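Local coordinates for protein GTPase HflX (Sulfolobus solfataricus P2, PDB 2QTF) that binds and hydrolyses GTP and associates with the 50S ribosomal subunit, with a possible part in protein synthesis or ribosome biogenesis, at residues 300-305 against 337-342; 193-198 against 260-265; 315-320 against 327-332; 185-190 against 275-280; 180-185 against 346-351. All coordinates share one frame; numbering follows the deposited sequence.

Interaction 1. Residues 300-305 against 337-342; sequences NKIDKI and KRTNLE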
# COMPACT_ATOMS: atom_id res chain seq x y z
N ASN A 300 -6.00 0.08 -16.17
CA ASN A 300 -7.17 -0.34 -15.45
C ASN A 300 -8.23 0.78 -15.35
O ASN A 300 -7.92 1.93 -15.73
CB ASN A 300 -6.74 -0.77 -14.03
CG ASN A 300 -7.84 -1.52 -13.28
OD1 ASN A 300 -8.65 -2.26 -13.84
ND2 ASN A 300 -7.90 -1.30 -11.98
N LYS A 301 -9.43 0.40 -14.92
CA LYS A 301 -10.61 1.26 -14.65
C LYS A 301 -11.12 1.85 -15.94
O LYS A 301 -11.72 2.96 -15.92
CB LYS A 301 -10.23 2.39 -13.67
CG LYS A 301 -9.68 1.91 -12.38
CD LYS A 301 -9.66 3.12 -11.38
CE LYS A 301 -9.04 2.67 -10.11
NZ LYS A 301 -9.22 3.68 -8.97
N ILE A 302 -10.94 1.13 -17.06
CA ILE A 302 -11.26 1.65 -18.37
C ILE A 302 -12.78 1.91 -18.55
O ILE A 302 -13.17 2.62 -19.50
CB ILE A 302 -10.83 0.72 -19.53
CG1 ILE A 302 -11.69 -0.64 -19.54
CG2 ILE A 302 -9.24 0.65 -19.59
CD1 ILE A 302 -11.32 -1.61 -20.73
N ASP A 303 -13.59 1.32 -17.67
CA ASP A 303 -15.02 1.60 -17.70
C ASP A 303 -15.35 3.07 -17.38
O ASP A 303 -16.37 3.61 -17.87
CB ASP A 303 -15.79 0.66 -16.74
CG ASP A 303 -15.28 0.73 -15.30
OD1 ASP A 303 -14.08 0.36 -14.99
OD2 ASP A 303 -16.14 1.09 -14.45
N LYS A 304 -14.47 3.70 -16.57
CA LYS A 304 -14.66 5.06 -16.07
C LYS A 304 -13.95 6.13 -16.87
O LYS A 304 -13.99 7.29 -16.48
CB LYS A 304 -14.22 5.13 -14.60
CG LYS A 304 -15.29 4.54 -13.66
CD LYS A 304 -14.73 4.01 -12.33
CE LYS A 304 -15.91 3.53 -11.39
NZ LYS A 304 -16.31 4.57 -10.40
N ILE A 305 -13.25 5.77 -17.94
CA ILE A 305 -12.54 6.76 -18.80
C ILE A 305 -13.48 7.90 -19.32
O ILE A 305 -13.21 9.11 -19.08
CB ILE A 305 -11.93 6.04 -20.00
CG1 ILE A 305 -10.54 5.52 -19.69
CG2 ILE A 305 -11.80 6.98 -21.23
CD1 ILE A 305 -9.86 5.03 -20.96
N LYS A 337 -15.52 -4.06 -13.44
CA LYS A 337 -16.57 -4.39 -14.37
C LYS A 337 -16.31 -5.69 -15.10
O LYS A 337 -17.19 -6.15 -15.85
CB LYS A 337 -16.67 -3.26 -15.39
CG LYS A 337 -17.43 -2.07 -14.84
CD LYS A 337 -18.82 -2.42 -14.34
CE LYS A 337 -19.32 -1.32 -13.41
NZ LYS A 337 -20.84 -1.24 -13.28
N ARG A 338 -15.12 -6.23 -14.89
CA ARG A 338 -14.69 -7.53 -15.42
C ARG A 338 -14.64 -7.38 -16.93
O ARG A 338 -15.32 -8.17 -17.64
CB ARG A 338 -15.75 -8.67 -15.02
CG ARG A 338 -15.70 -9.26 -13.59
CD ARG A 338 -17.09 -9.99 -13.12
NE ARG A 338 -17.88 -8.92 -12.54
CZ ARG A 338 -19.14 -8.60 -12.75
NH1 ARG A 338 -19.95 -9.37 -13.45
NH2 ARG A 338 -19.62 -7.54 -12.14
N THR A 339 -13.99 -6.33 -17.44
CA THR A 339 -13.80 -6.21 -18.87
C THR A 339 -12.41 -6.68 -19.18
O THR A 339 -11.41 -6.20 -18.55
CB THR A 339 -13.89 -4.68 -19.27
OG1 THR A 339 -15.05 -4.16 -18.67
CG2 THR A 339 -13.95 -4.55 -20.69
N ASN A 340 -12.33 -7.50 -20.20
CA ASN A 340 -11.05 -8.03 -20.76
C ASN A 340 -10.35 -8.91 -19.80
O ASN A 340 -9.15 -9.01 -19.80
CB ASN A 340 -10.08 -6.93 -21.27
CG ASN A 340 -10.50 -6.40 -22.62
OD1 ASN A 340 -10.99 -7.18 -23.49
ND2 ASN A 340 -10.38 -5.09 -22.80
N LEU A 341 -11.10 -9.53 -18.92
CA LEU A 341 -10.45 -10.40 -17.98
C LEU A 341 -9.94 -11.72 -18.56
O LEU A 341 -8.90 -12.29 -18.10
CB LEU A 341 -11.36 -10.60 -16.79
CG LEU A 341 -11.04 -9.48 -15.75
CD1 LEU A 341 -10.34 -8.10 -16.02
CD2 LEU A 341 -12.27 -9.27 -15.16
N GLU A 342 -10.55 -12.13 -19.67
CA GLU A 342 -10.08 -13.29 -20.37
C GLU A 342 -8.78 -12.93 -21.06
O GLU A 342 -7.83 -13.70 -21.06
CB GLU A 342 -11.11 -13.80 -21.38
CG GLU A 342 -10.58 -15.09 -22.16
CD GLU A 342 -10.35 -16.37 -21.31
OE1 GLU A 342 -10.92 -16.42 -20.22
OE2 GLU A 342 -9.66 -17.31 -21.85
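One face of the Asp303 carboxylate is overlain by the CG methylene of Lys337, 3.4 Å from OD2, while Ile302 crosses the Asn340 side chain at about a right angle, its CD1 4.2 Å from ND2 of the amide. Ile302 and Asp303 belong to the N-K-x-D guanine-specificity motif of a G domain, consistent with their assignment to the GTP site. Segment 337-342, a loop running into the last helix, follows the other base-side element, Ser334 to Leu336, with Arg338 and Thr339 making a G1 beta bulge against Ser334. The carboxylate does not pair with the Lys337 ammonium: the lysine chain bends at chi2 (-56°) and runs past, leaving NZ 5.4 Å from OD2. OD1 instead takes a hydrogen bond from Ser334 OG. An alanine in place of Asp303 would probably leave that serine hydroxyl without this acceptor and uncover the Lys337 methylenes. Asn340 ND2 is held by Pro332 O. Ile302 CD1 also packs on Thr339 CG2, with 3.9 Å between the two methyl carbons.

Interaction 2. Residues 193-198 against 260-265; sequences TSLFNS and ALILVI. With SO4 (sulfate ion), chain F.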
# COMPACT_ATOMS: atom_id res chain seq x y z
N THR A 193 -5.79 -4.18 -5.49
CA THR A 193 -6.54 -5.19 -4.69
C THR A 193 -7.68 -5.75 -5.56
O THR A 193 -7.86 -6.97 -5.57
CB THR A 193 -7.11 -4.49 -3.44
OG1 THR A 193 -6.00 -4.00 -2.73
CG2 THR A 193 -7.94 -5.43 -2.56
N SER A 194 -8.34 -4.90 -6.36
CA SER A 194 -9.47 -5.36 -7.18
C SER A 194 -8.94 -6.31 -8.21
O SER A 194 -9.59 -7.33 -8.47
CB SER A 194 -10.29 -4.27 -7.88
OG SER A 194 -9.43 -3.57 -8.72
N LEU A 195 -7.78 -6.04 -8.78
CA LEU A 195 -7.18 -6.98 -9.78
C LEU A 195 -6.76 -8.35 -9.15
O LEU A 195 -7.08 -9.45 -9.64
CB LEU A 195 -5.95 -6.34 -10.35
CG LEU A 195 -5.23 -7.21 -11.41
CD1 LEU A 195 -6.30 -7.40 -12.48
CD2 LEU A 195 -4.14 -6.36 -12.07
N PHE A 196 -6.12 -8.27 -8.00
CA PHE A 196 -5.75 -9.49 -7.23
C PHE A 196 -6.99 -10.33 -6.89
O PHE A 196 -7.04 -11.56 -7.11
CB PHE A 196 -5.08 -9.07 -5.91
CG PHE A 196 -4.46 -10.22 -5.18
CD1 PHE A 196 -3.15 -10.55 -5.43
CD2 PHE A 196 -5.15 -10.92 -4.15
CE1 PHE A 196 -2.50 -11.59 -4.77
CE2 PHE A 196 -4.47 -12.00 -3.47
CZ PHE A 196 -3.13 -12.30 -3.86
N ASN A 197 -8.01 -9.66 -6.35
CA ASN A 197 -9.19 -10.36 -5.97
C ASN A 197 -9.87 -10.96 -7.13
O ASN A 197 -10.45 -12.09 -7.05
CB ASN A 197 -10.17 -9.43 -5.23
CG ASN A 197 -9.74 -9.16 -3.86
OD1 ASN A 197 -8.77 -9.77 -3.37
ND2 ASN A 197 -10.42 -8.23 -3.19
N SER A 198 -9.85 -10.23 -8.24
CA SER A 198 -10.50 -10.76 -9.45
C SER A 198 -9.85 -12.09 -9.96
O SER A 198 -10.57 -13.12 -10.29
CB SER A 198 -10.49 -9.70 -10.53
OG SER A 198 -10.97 -10.32 -11.68
N ALA A 260 8.14 -12.01 -12.49
CA ALA A 260 7.62 -10.92 -13.38
C ALA A 260 6.69 -10.01 -12.58
O ALA A 260 6.35 -10.38 -11.47
CB ALA A 260 6.77 -11.56 -14.59
N LEU A 261 6.23 -8.91 -13.18
CA LEU A 261 5.33 -7.99 -12.44
C LEU A 261 4.21 -7.59 -13.36
O LEU A 261 4.38 -7.51 -14.63
CB LEU A 261 6.09 -6.68 -12.09
CG LEU A 261 7.30 -6.77 -11.18
CD1 LEU A 261 8.03 -5.37 -11.06
CD2 LEU A 261 7.01 -7.42 -9.84
N ILE A 262 3.11 -7.28 -12.73
CA ILE A 262 2.00 -6.62 -13.41
C ILE A 262 1.98 -5.22 -12.83
O ILE A 262 1.80 -5.10 -11.63
CB ILE A 262 0.64 -7.30 -13.10
CG1 ILE A 262 0.66 -8.77 -13.70
CG2 ILE A 262 -0.58 -6.38 -13.50
CD1 ILE A 262 -0.59 -9.71 -13.23
N LEU A 263 2.11 -4.20 -13.70
CA LEU A 263 2.02 -2.80 -13.31
C LEU A 263 0.70 -2.24 -13.65
O LEU A 263 0.26 -2.21 -14.82
CB LEU A 263 3.09 -1.93 -14.00
CG LEU A 263 3.03 -0.42 -13.76
CD1 LEU A 263 3.41 -0.06 -12.30
CD2 LEU A 263 4.13 0.26 -14.74
N VAL A 264 0.04 -1.80 -12.62
CA VAL A 264 -1.35 -1.37 -12.73
C VAL A 264 -1.38 0.15 -12.82
O VAL A 264 -0.72 0.84 -12.00
CB VAL A 264 -2.26 -1.86 -11.55
CG1 VAL A 264 -3.72 -1.61 -11.82
CG2 VAL A 264 -2.10 -3.39 -11.22
N ILE A 265 -2.12 0.68 -13.78
CA ILE A 265 -2.13 2.18 -14.08
C ILE A 265 -3.55 2.62 -14.18
O ILE A 265 -4.36 1.97 -14.92
CB ILE A 265 -1.40 2.53 -15.42
CG1 ILE A 265 0.02 1.95 -15.37
CG2 ILE A 265 -1.32 4.09 -15.58
CD1 ILE A 265 1.02 2.73 -14.29
S SO4 F . -5.24 -0.19 -4.77
O1 SO4 F . -5.31 -1.53 -4.23
O2 SO4 F . -6.40 0.15 -5.56
O3 SO4 F . -4.28 -0.01 -5.85
O4 SO4 F . -5.07 0.81 -3.69
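Leu195 is the helix residue that reaches the strand, and its side chain can be followed outward against Ile262 and Val264. From the helix its CB already points toward 260-265, and CG continues that way, set opposite the backbone N at chi1 -180°. The branch that arrives is CD2, which fits between two methyls of the same strand face: Val264 CG2 at 3.7 Å and Ile262 CG2 at 3.8 Å from Leu195 CD2. The leucine and Val264 slide past one another in opposite directions. Around them, Leu344 of helix 341-355 and Ile333 also touch Leu195. At the start of this helix, Thr193 grips a sulfate: its N donates to O1 over 3.0 Å at 159°, and its OG1 to the same O1, also at 3.0 Å. Asn189, Gly191 and Lys192 bind the same ion. This P-loop helix packs on strand 260-266, beside strand 181-185 in the sheet; its anion, probably where a phosphate of GTP sits, is typical of the Walker A (P-loop) motif in a P-loop GTPase.

Interaction 3. Residues 315-320 against 327-332; sequences LVEKLS and IFDVIP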
# COMPACT_ATOMS: atom_id res chain seq x y z
N LEU A 315 -0.35 5.74 -26.08
CA LEU A 315 0.55 6.53 -25.18
C LEU A 315 1.29 5.68 -24.13
O LEU A 315 2.51 5.66 -24.03
CB LEU A 315 -0.29 7.57 -24.46
CG LEU A 315 0.45 8.44 -23.42
CD1 LEU A 315 1.69 9.05 -24.01
CD2 LEU A 315 -0.50 9.53 -22.88
N VAL A 316 0.50 4.94 -23.35
CA VAL A 316 1.09 4.04 -22.31
C VAL A 316 2.03 3.02 -22.88
O VAL A 316 3.13 2.76 -22.34
CB VAL A 316 -0.06 3.41 -21.43
CG1 VAL A 316 0.46 2.35 -20.47
CG2 VAL A 316 -0.84 4.52 -20.71
N GLU A 317 1.63 2.40 -23.98
CA GLU A 317 2.50 1.40 -24.53
C GLU A 317 3.79 2.02 -25.05
O GLU A 317 4.86 1.50 -24.78
CB GLU A 317 1.80 0.64 -25.69
CG GLU A 317 2.76 -0.40 -26.16
CD GLU A 317 2.18 -1.32 -27.22
OE1 GLU A 317 1.22 -2.04 -26.89
OE2 GLU A 317 2.73 -1.34 -28.37
N LYS A 318 3.70 3.11 -25.83
CA LYS A 318 4.96 3.77 -26.34
C LYS A 318 5.84 4.22 -25.18
O LYS A 318 7.05 3.95 -25.15
CB LYS A 318 4.56 4.96 -27.22
CG LYS A 318 3.93 4.47 -28.59
CD LYS A 318 3.24 5.63 -29.44
CE LYS A 318 3.49 5.36 -30.95
NZ LYS A 318 3.72 6.70 -31.64
N LEU A 319 5.24 4.86 -24.17
CA LEU A 319 6.09 5.39 -23.07
C LEU A 319 6.72 4.30 -22.22
O LEU A 319 7.94 4.34 -21.86
CB LEU A 319 5.35 6.46 -22.27
CG LEU A 319 6.06 7.22 -21.11
CD1 LEU A 319 7.40 7.91 -21.56
CD2 LEU A 319 5.15 8.17 -20.40
N SER A 320 5.92 3.26 -21.90
CA SER A 320 6.43 2.16 -21.09
C SER A 320 7.65 1.52 -21.78
O SER A 320 8.68 1.20 -21.13
CB SER A 320 5.29 1.11 -20.87
OG SER A 320 4.16 1.74 -20.19
N ILE A 327 9.13 -5.04 -21.59
CA ILE A 327 7.71 -4.91 -21.43
C ILE A 327 7.10 -6.19 -22.12
O ILE A 327 7.27 -6.40 -23.35
CB ILE A 327 7.21 -3.63 -22.09
CG1 ILE A 327 7.70 -2.40 -21.33
CG2 ILE A 327 5.66 -3.48 -22.05
CD1 ILE A 327 7.14 -2.15 -19.83
N PHE A 328 6.39 -6.98 -21.35
CA PHE A 328 5.65 -8.16 -21.90
C PHE A 328 4.50 -7.75 -22.78
O PHE A 328 4.35 -8.18 -23.92
CB PHE A 328 5.21 -9.06 -20.77
CG PHE A 328 4.60 -10.31 -21.25
CD1 PHE A 328 5.42 -11.33 -21.76
CD2 PHE A 328 3.19 -10.48 -21.26
CE1 PHE A 328 4.85 -12.49 -22.27
CE2 PHE A 328 2.60 -11.67 -21.77
CZ PHE A 328 3.44 -12.64 -22.30
N ASP A 329 3.64 -6.89 -22.26
CA ASP A 329 2.56 -6.36 -23.04
C ASP A 329 1.90 -5.27 -22.27
O ASP A 329 2.22 -5.07 -21.10
CB ASP A 329 1.51 -7.47 -23.28
CG ASP A 329 0.77 -7.27 -24.63
OD1 ASP A 329 0.82 -6.12 -25.15
OD2 ASP A 329 0.20 -8.25 -25.15
N VAL A 330 0.99 -4.57 -22.93
CA VAL A 330 0.19 -3.48 -22.37
C VAL A 330 -1.26 -3.76 -22.74
O VAL A 330 -1.56 -3.79 -23.96
CB VAL A 330 0.66 -2.06 -22.92
CG1 VAL A 330 -0.11 -0.98 -22.25
CG2 VAL A 330 2.14 -1.77 -22.56
N ILE A 331 -2.15 -4.01 -21.75
CA ILE A 331 -3.58 -4.31 -22.01
C ILE A 331 -4.52 -3.39 -21.23
O ILE A 331 -4.21 -3.00 -20.13
CB ILE A 331 -3.92 -5.81 -21.79
CG1 ILE A 331 -3.62 -6.19 -20.32
CG2 ILE A 331 -2.88 -6.62 -22.68
CD1 ILE A 331 -3.91 -7.67 -19.88
N PRO A 332 -5.67 -3.08 -21.79
CA PRO A 332 -6.69 -2.37 -21.04
C PRO A 332 -7.62 -3.34 -20.39
O PRO A 332 -8.06 -4.35 -21.07
CB PRO A 332 -7.46 -1.62 -22.15
CG PRO A 332 -7.33 -2.63 -23.41
CD PRO A 332 -6.03 -3.33 -23.23
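Val330 is the residue most covered here, its two methyls facing Val316 and Glu317 on the helix. The pair 315-320 and 327-332 forms the second half of a beta-alpha-beta crossover that starts at strand 295-300: the short helix segment runs antiparallel to the strand segment at 159°, with the axes 8.7 Å apart. Val330 CG1 meets Val316 CG1 at 3.8 Å. Its other methyl, CG2, lies against the helix backbone, 3.7 Å from Glu317 CA, and also touches the CG methylene of that glutamate. Glu317 has CG turned opposite its backbone N (chi1 -178°), which carries the aliphatic part of the side chain obliquely across the valine and takes the carboxylate past it toward Asp329. The two acids approach to 4.5 Å between Glu317 OE1 and Asp329 OD1, a repulsion probably eased by the salt bridge of Asp329 to Lys347 and by the backbone N of Val330, which donates to Asp329 OD1. One helical turn on, Ser320 puts its CB against Ile327 CD1, and Ile327 CG1 rests on the Ser320 carbonyl oxygen. The serine hydroxyl turns back into its own helix: OG donates to Val316 O over 2.6 Å, and Ser320 N reaches that oxygen from the opposite face of the carbonyl plane.

Interaction 4. Residues 185-190 against 275-280; sequences VGYTNS and IETLQS. With SO4 (sulfate ion), chain F; ACT (acetate ion), chain H.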
# COMPACT_ATOMS: atom_id res chain seq x y z
N VAL A 185 2.20 -4.53 -8.82
CA VAL A 185 2.68 -3.24 -8.33
C VAL A 185 1.91 -2.09 -8.96
O VAL A 185 1.13 -2.27 -9.93
CB VAL A 185 4.19 -3.05 -8.62
CG1 VAL A 185 4.94 -4.14 -7.87
CG2 VAL A 185 4.44 -3.17 -10.19
N GLY A 186 2.09 -0.91 -8.39
CA GLY A 186 1.39 0.27 -8.89
C GLY A 186 1.03 1.23 -7.77
O GLY A 186 0.98 0.83 -6.59
N TYR A 187 0.60 2.45 -8.13
CA TYR A 187 0.20 3.38 -7.10
C TYR A 187 -1.05 2.98 -6.35
O TYR A 187 -1.94 2.33 -6.88
CB TYR A 187 -0.10 4.74 -7.73
CG TYR A 187 1.19 5.52 -7.73
CD1 TYR A 187 2.06 5.47 -8.85
CD2 TYR A 187 1.58 6.23 -6.57
CE1 TYR A 187 3.31 6.19 -8.86
CE2 TYR A 187 2.86 6.88 -6.52
CZ TYR A 187 3.63 6.91 -7.67
OH TYR A 187 4.79 7.58 -7.60
N THR A 188 -1.17 3.49 -5.13
CA THR A 188 -2.37 3.45 -4.39
C THR A 188 -3.56 3.89 -5.26
O THR A 188 -3.49 4.86 -6.02
CB THR A 188 -2.23 4.45 -3.18
OG1 THR A 188 -1.10 4.02 -2.46
CG2 THR A 188 -3.43 4.43 -2.30
N ASN A 189 -4.65 3.17 -5.11
CA ASN A 189 -5.89 3.48 -5.77
C ASN A 189 -5.84 3.28 -7.30
O ASN A 189 -6.63 3.84 -8.06
CB ASN A 189 -6.29 4.92 -5.43
CG ASN A 189 -7.71 5.09 -5.36
OD1 ASN A 189 -8.45 4.13 -5.13
ND2 ASN A 189 -8.16 6.31 -5.61
N SER A 190 -4.92 2.44 -7.74
CA SER A 190 -4.89 2.14 -9.22
C SER A 190 -5.78 0.88 -9.49
O SER A 190 -6.08 0.53 -10.64
CB SER A 190 -3.45 1.92 -9.63
OG SER A 190 -2.93 0.79 -8.88
N ILE A 275 1.27 10.29 -17.87
CA ILE A 275 2.71 10.26 -18.22
C ILE A 275 3.59 10.29 -16.95
O ILE A 275 4.56 9.57 -16.83
CB ILE A 275 3.08 11.48 -19.13
CG1 ILE A 275 2.53 11.28 -20.55
CG2 ILE A 275 4.61 11.68 -19.18
CD1 ILE A 275 2.49 12.59 -21.32
N GLU A 276 3.25 11.21 -16.08
CA GLU A 276 3.96 11.39 -14.79
C GLU A 276 3.87 10.11 -13.98
O GLU A 276 4.83 9.69 -13.37
CB GLU A 276 3.27 12.50 -13.96
CG GLU A 276 3.37 13.95 -14.56
CD GLU A 276 2.60 14.99 -13.64
OE1 GLU A 276 2.47 14.65 -12.41
OE2 GLU A 276 2.12 16.12 -14.11
N THR A 277 2.68 9.51 -13.91
CA THR A 277 2.55 8.25 -13.09
C THR A 277 3.46 7.12 -13.62
O THR A 277 4.15 6.39 -12.88
CB THR A 277 1.06 7.84 -13.03
OG1 THR A 277 0.37 8.96 -12.49
CG2 THR A 277 0.83 6.71 -12.02
N LEU A 278 3.48 6.97 -14.93
CA LEU A 278 4.40 6.02 -15.58
C LEU A 278 5.79 6.37 -15.40
O LEU A 278 6.61 5.54 -15.10
CB LEU A 278 4.09 5.89 -17.10
CG LEU A 278 2.91 5.05 -17.60
CD1 LEU A 278 2.85 5.28 -19.08
CD2 LEU A 278 3.18 3.53 -17.40
N GLN A 279 6.14 7.63 -15.61
CA GLN A 279 7.54 7.95 -15.35
C GLN A 279 7.93 7.70 -13.89
O GLN A 279 8.98 7.13 -13.68
CB GLN A 279 7.91 9.42 -15.78
CG GLN A 279 7.97 9.61 -17.30
CD GLN A 279 7.83 11.06 -17.66
OE1 GLN A 279 7.29 11.86 -16.84
NE2 GLN A 279 8.27 11.42 -18.90
N SER A 280 7.12 8.06 -12.91
CA SER A 280 7.53 7.69 -11.50
C SER A 280 7.52 6.22 -11.25
O SER A 280 8.32 5.74 -10.47
CB SER A 280 6.60 8.26 -10.36
OG SER A 280 6.28 9.61 -10.69
S SO4 F . -5.24 -0.19 -4.77
O1 SO4 F . -5.31 -1.53 -4.23
O2 SO4 F . -6.40 0.15 -5.56
O3 SO4 F . -4.28 -0.01 -5.85
O4 SO4 F . -5.07 0.81 -3.69
C ACT H . -1.11 0.24 -1.30
O ACT H . -0.49 -0.91 -1.23
OXT ACT H . -1.03 0.99 -2.36
CH3 ACT H . -1.92 0.70 -0.08
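The Tyr187 ring leans toward helix 271-288 and meets Thr277 and Ser280 in two different ways. Thr277 CG2 approaches the ring obliquely, 3.6 Å from CD1, whereas Ser280 CB comes at the ring edge, near its plane, 3.4 Å from OH. Thr277 can offer a methyl because CG2 stands opposite its backbone N, leaving OG1 (chi1 -56°) to bond back to Leu273 O in its own helix. Phe236 adds an edge-to-face ring contact to the tyrosine. Segment 185-190 belongs to the P-loop that follows strand 181-185, and the type II turn from Tyr187 to Ser190 presents amides to a bound sulfate: Asn189 N donates to O4 over 2.8 Å at 161°, and Ser190 N makes a weak bond to O3. Replacing Tyr187 by an alanine would probably open a gap between the loop and the helix and leave Thr277 CG2 and the Phe236 ring without their aromatic neighbour. Ser190 OG donates to Tyr187 O over 2.7 Å, in the carbonyl plane, and so braces the turn from within.

Interaction 5. Residues 180-185 against 346-351; sequences PSIGIV and DKIYQL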
# COMPACT_ATOMS: atom_id res chain seq x y z
N PRO A 180 6.11 -20.08 -11.23
CA PRO A 180 6.41 -18.64 -11.39
C PRO A 180 5.65 -17.69 -10.45
O PRO A 180 4.50 -17.96 -10.13
CB PRO A 180 6.07 -18.39 -12.85
CG PRO A 180 5.00 -19.36 -13.16
CD PRO A 180 5.40 -20.61 -12.41
N SER A 181 6.29 -16.63 -9.94
CA SER A 181 5.63 -15.67 -9.09
C SER A 181 5.46 -14.35 -9.83
O SER A 181 6.36 -13.87 -10.49
CB SER A 181 6.34 -15.48 -7.75
OG SER A 181 7.60 -15.03 -8.12
N ILE A 182 4.25 -13.79 -9.78
CA ILE A 182 3.96 -12.58 -10.52
C ILE A 182 3.50 -11.58 -9.47
O ILE A 182 2.51 -11.79 -8.81
CB ILE A 182 2.91 -12.82 -11.58
CG1 ILE A 182 3.49 -13.87 -12.59
CG2 ILE A 182 2.61 -11.52 -12.37
CD1 ILE A 182 2.63 -14.04 -13.87
N GLY A 183 4.29 -10.53 -9.30
CA GLY A 183 3.98 -9.48 -8.32
C GLY A 183 3.14 -8.36 -8.96
O GLY A 183 3.39 -7.93 -10.08
N ILE A 184 2.13 -7.88 -8.24
CA ILE A 184 1.31 -6.77 -8.71
C ILE A 184 1.81 -5.52 -8.01
O ILE A 184 1.76 -5.44 -6.72
CB ILE A 184 -0.16 -7.03 -8.28
CG1 ILE A 184 -0.67 -8.29 -9.09
CG2 ILE A 184 -1.15 -5.80 -8.67
CD1 ILE A 184 -1.98 -8.91 -8.59
N VAL A 185 2.20 -4.53 -8.82
CA VAL A 185 2.68 -3.24 -8.33
C VAL A 185 1.91 -2.09 -8.96
O VAL A 185 1.13 -2.27 -9.93
CB VAL A 185 4.19 -3.05 -8.62
CG1 VAL A 185 4.94 -4.14 -7.87
CG2 VAL A 185 4.44 -3.17 -10.19
N ASP A 346 -5.35 -14.86 -20.30
CA ASP A 346 -4.53 -15.43 -21.31
C ASP A 346 -3.08 -14.83 -21.33
O ASP A 346 -2.10 -15.53 -21.61
CB ASP A 346 -5.12 -15.16 -22.66
CG ASP A 346 -6.44 -16.00 -22.91
OD1 ASP A 346 -6.57 -17.00 -22.18
OD2 ASP A 346 -7.26 -15.57 -23.74
N LYS A 347 -2.98 -13.54 -21.11
CA LYS A 347 -1.61 -12.95 -21.07
C LYS A 347 -0.79 -13.44 -19.86
O LYS A 347 0.38 -13.71 -20.02
CB LYS A 347 -1.66 -11.43 -21.06
CG LYS A 347 -2.27 -10.89 -22.34
CD LYS A 347 -1.20 -11.05 -23.47
CE LYS A 347 -1.85 -10.66 -24.85
NZ LYS A 347 -0.66 -10.66 -25.68
N ILE A 348 -1.40 -13.62 -18.73
CA ILE A 348 -0.71 -14.23 -17.58
C ILE A 348 -0.26 -15.65 -17.83
O ILE A 348 0.89 -16.03 -17.57
CB ILE A 348 -1.59 -14.17 -16.35
CG1 ILE A 348 -1.63 -12.66 -15.88
CG2 ILE A 348 -0.99 -15.02 -15.24
CD1 ILE A 348 -2.74 -12.45 -14.90
N TYR A 349 -1.15 -16.45 -18.43
CA TYR A 349 -0.72 -17.77 -18.92
C TYR A 349 0.47 -17.67 -19.90
O TYR A 349 1.45 -18.43 -19.84
CB TYR A 349 -1.91 -18.55 -19.62
CG TYR A 349 -1.47 -19.95 -20.01
CD1 TYR A 349 -1.35 -20.96 -19.01
CD2 TYR A 349 -1.19 -20.27 -21.31
CE1 TYR A 349 -0.94 -22.26 -19.34
CE2 TYR A 349 -0.79 -21.58 -21.68
CZ TYR A 349 -0.67 -22.55 -20.69
OH TYR A 349 -0.26 -23.81 -21.04
N GLN A 350 0.41 -16.78 -20.85
CA GLN A 350 1.48 -16.75 -21.83
C GLN A 350 2.78 -16.29 -21.16
O GLN A 350 3.87 -16.72 -21.51
CB GLN A 350 1.19 -15.73 -22.93
CG GLN A 350 0.06 -16.04 -23.97
CD GLN A 350 -0.43 -14.74 -24.71
OE1 GLN A 350 0.38 -13.82 -25.01
NE2 GLN A 350 -1.76 -14.65 -24.97
N LEU A 351 2.68 -15.38 -20.19
CA LEU A 351 3.90 -14.93 -19.45
C LEU A 351 4.45 -16.11 -18.68
O LEU A 351 5.65 -16.35 -18.67
CB LEU A 351 3.48 -13.79 -18.49
CG LEU A 351 4.50 -13.18 -17.51
CD1 LEU A 351 5.80 -12.80 -18.24
CD2 LEU A 351 3.71 -11.89 -16.95
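Ile182 turns CG1 away from its own carbonyl carbon (chi1 -62°) and stretches CD1 onward (chi2 -170°), which carries the methyl out from the strand to Ile348 and Leu351 on the helix. Leu351, with CG opposite its backbone N at chi1 175°, reaches back, and the two side chains meet tip to tip at 3.9 Å between Ile182 CD1 and Leu351 CD2. Ile348, one turn earlier, adds its CG2 branch at 4.0 Å from that same CD1 atom; this time the chains pass at a slant. A single methyl thus sits between two helix residues three apart, and the contact involves carbon atoms alone. All three side chains are buried. Ile262 of the neighbouring strand touches both isoleucines, and Leu199 of helix 192-200 also packs on Ile348. Here the final helix of the G domain covers the strand that leads into the P-loop, the layered alpha-beta packing of a P-loop GTPase.

All five contacts lie within the G domain. Strand 181-185 opens interaction 5, whose partner, the last helix, arrives 161 residues later, so its loop encloses the other four. Interaction 4 starts next, at the P-loop, and its loop encloses interaction 2, which closes first when the chain returns at strand 260-266; helix 271-288 then completes interaction 4. Only afterwards does the second pair begin: interaction 1 opens at 300-305 and contains the short loop of interaction 3. No loops cross. Val185 is shared by 4 and 5, Asn300 and Lys301 bond to the P-loop of 4, and the Asp329-Lys347 salt bridge joins 3 to 5.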